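Local coordinates for citrate lyase subunit beta-like protein (Mycobacterium tuberculosis H37Rv, PDB 6CHU), which is a magnesium-dependent lyase of the HpcH/HpaI aldolase family, a bifunctional enzyme essential for itaconate dissimilation and leucine catabolism, at the interface of chains A and B. Coordinates in Å, arbitrary orientation; residue numbers count along the deposited sequence, not the author numbering. Chains: chain A/B, Citrate lyase subunit beta-like protein.

The interface of chains A and B. Residues chain A 261, 263-264, 267; chain B 145, 191.
A:Pro263, A:Val264 and A:His267 lie on the C-terminal helix 262-272 of chain A, their backbone torsions helical, and meet B:Glu145, at the start of helix 144-151, and B:Leu191 in a loop; A:Asp261 directly precedes the chain A helix. The ring nitrogen NE2 of A:His267 donates a hydrogen bond to the backbone carbonyl B:Glu145 O at 2.9 Å. This bond is bent, with 134° at the hydrogen, and the acceptor is tilted from the imidazole plane. A:Pro263 O sits 3.2 Å above one face of that ring, toward its rim. A:Pro263 CG packs on B:Glu145 CB at 3.7 Å. A:Val264 uses CG2, the methyl anti to its carbonyl carbon, to touch B:Leu191 CD1 at 3.6 Å, the two side chains passing in opposite directions. The same methyl lies 4.0 Å from B:Glu145 CG, at which the bent glutamate chain turns its carboxylate away from the histidine bond. A:Asp261, its CG between the backbone N and the carbonyl carbon (chi1 60°), sets its carboxylate across the leucine tip, roughly at a right angle to that side chain. Water 1 bridges the two acids, which may ease repulsion between like charges: it lies 2.5 Å from A:Asp261 OD2 and 3.1 Å from B:Glu145 OE1. In this homotrimeric enzyme, the patch thus joins neighbouring subunits through apolar packing flanked by a direct bond and a water bridge, with A:Asp261 OD1 3.8 Å from methyl B:Leu191 CD1.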
ATOM      1  N   ASP A 261     -14.673  12.570 -18.938  1.00 57.50           N
ATOM      2  CA  ASP A 261     -15.829  12.472 -18.056  1.00 57.89           C
ATOM      3  C   ASP A 261     -15.718  13.541 -16.968  1.00 57.37           C
ATOM      4  O   ASP A 261     -14.859  14.427 -17.026  1.00 56.82           O
ATOM      5  CB  ASP A 261     -15.954  11.057 -17.477  1.00 63.29           C
ATOM      6  CG  ASP A 261     -14.741  10.639 -16.664  1.00 62.31           C
ATOM      7  OD1 ASP A 261     -13.653  11.223 -16.845  1.00 60.86           O
ATOM      8  OD2 ASP A 261     -14.879   9.717 -15.835  1.00 67.32           O
ATOM      9  N   PRO A 263     -14.642  13.660 -13.710  1.00 56.49           N
ATOM     10  CA  PRO A 263     -13.386  13.924 -12.983  1.00 56.12           C
ATOM     11  C   PRO A 263     -12.292  14.547 -13.839  1.00 55.67           C
ATOM     12  O   PRO A 263     -11.486  15.325 -13.313  1.00 55.77           O
ATOM     13  CB  PRO A 263     -12.979  12.538 -12.466  1.00 56.87           C
ATOM     14  CG  PRO A 263     -13.704  11.569 -13.334  1.00 57.23           C
ATOM     15  CD  PRO A 263     -14.999  12.228 -13.672  1.00 57.22           C
ATOM     16  N   VAL A 264     -12.231  14.232 -15.135  1.00 55.63           N
ATOM     17  CA  VAL A 264     -11.190  14.808 -15.987  1.00 55.87           C
ATOM     18  C   VAL A 264     -11.368  16.319 -16.109  1.00 57.90           C
ATOM     19  O   VAL A 264     -10.387  17.073 -16.171  1.00 56.74           O
ATOM     20  CB  VAL A 264     -11.187  14.120 -17.365  1.00 56.28           C
ATOM     21  CG1 VAL A 264     -10.189  14.797 -18.313  1.00 57.18           C
ATOM     22  CG2 VAL A 264     -10.859  12.650 -17.198  1.00 56.66           C
ATOM     23  N   HIS A 267      -9.905  17.812 -13.099  1.00 56.78           N
ATOM     24  CA  HIS A 267      -8.463  17.936 -13.290  1.00 57.79           C
ATOM     25  C   HIS A 267      -8.120  19.230 -14.011  1.00 58.83           C
ATOM     26  O   HIS A 267      -7.183  19.938 -13.620  1.00 60.20           O
ATOM     27  CB  HIS A 267      -7.923  16.742 -14.080  1.00 57.99           C
ATOM     28  CG  HIS A 267      -8.144  15.419 -13.410  1.00 57.94           C
ATOM     29  ND1 HIS A 267      -8.004  14.218 -14.073  1.00 58.20           N
ATOM     30  CD2 HIS A 267      -8.489  15.109 -12.138  1.00 57.90           C
ATOM     31  CE1 HIS A 267      -8.256  13.225 -13.237  1.00 58.62           C
ATOM     32  NE2 HIS A 267      -8.554  13.739 -12.058  1.00 58.48           N
TER
ATOM     33  N   GLU B 145      -9.478   8.380 -12.154  1.00 22.19           N
ATOM     34  CA  GLU B 145      -9.668   9.807 -12.409  1.00 24.12           C
ATOM     35  C   GLU B 145     -10.409  10.496 -11.267  1.00 21.99           C
ATOM     36  O   GLU B 145     -10.021  11.596 -10.855  1.00 23.84           O
ATOM     37  CB  GLU B 145     -10.385  10.019 -13.737  1.00 25.73           C
ATOM     38  CG  GLU B 145      -9.489   9.710 -14.918  1.00 39.37           C
ATOM     39  CD  GLU B 145      -9.321   8.217 -15.154  1.00 52.70           C
ATOM     40  OE1 GLU B 145     -10.159   7.430 -14.648  1.00 55.94           O
ATOM     41  OE2 GLU B 145      -8.348   7.836 -15.847  1.00 55.91           O
ATOM     42  N   LEU B 191      -9.044   5.563 -20.200  1.00 24.63           N
ATOM     43  CA  LEU B 191      -9.791   6.646 -20.838  1.00 27.26           C
ATOM     44  C   LEU B 191      -9.268   6.990 -22.225  1.00 26.94           C
ATOM     45  O   LEU B 191     -10.030   7.525 -23.043  1.00 26.82           O
ATOM     46  CB  LEU B 191      -9.777   7.899 -19.962  1.00 28.09           C
ATOM     47  CG  LEU B 191     -10.629   7.830 -18.689  1.00 27.39           C
ATOM     48  CD1 LEU B 191     -10.719   9.213 -18.092  1.00 32.89           C
ATOM     49  CD2 LEU B 191     -12.028   7.301 -18.968  1.00 27.70           C
TER
HETATM   50  O   HOH W   1     -13.129   8.234 -14.725  1.00 27.51           O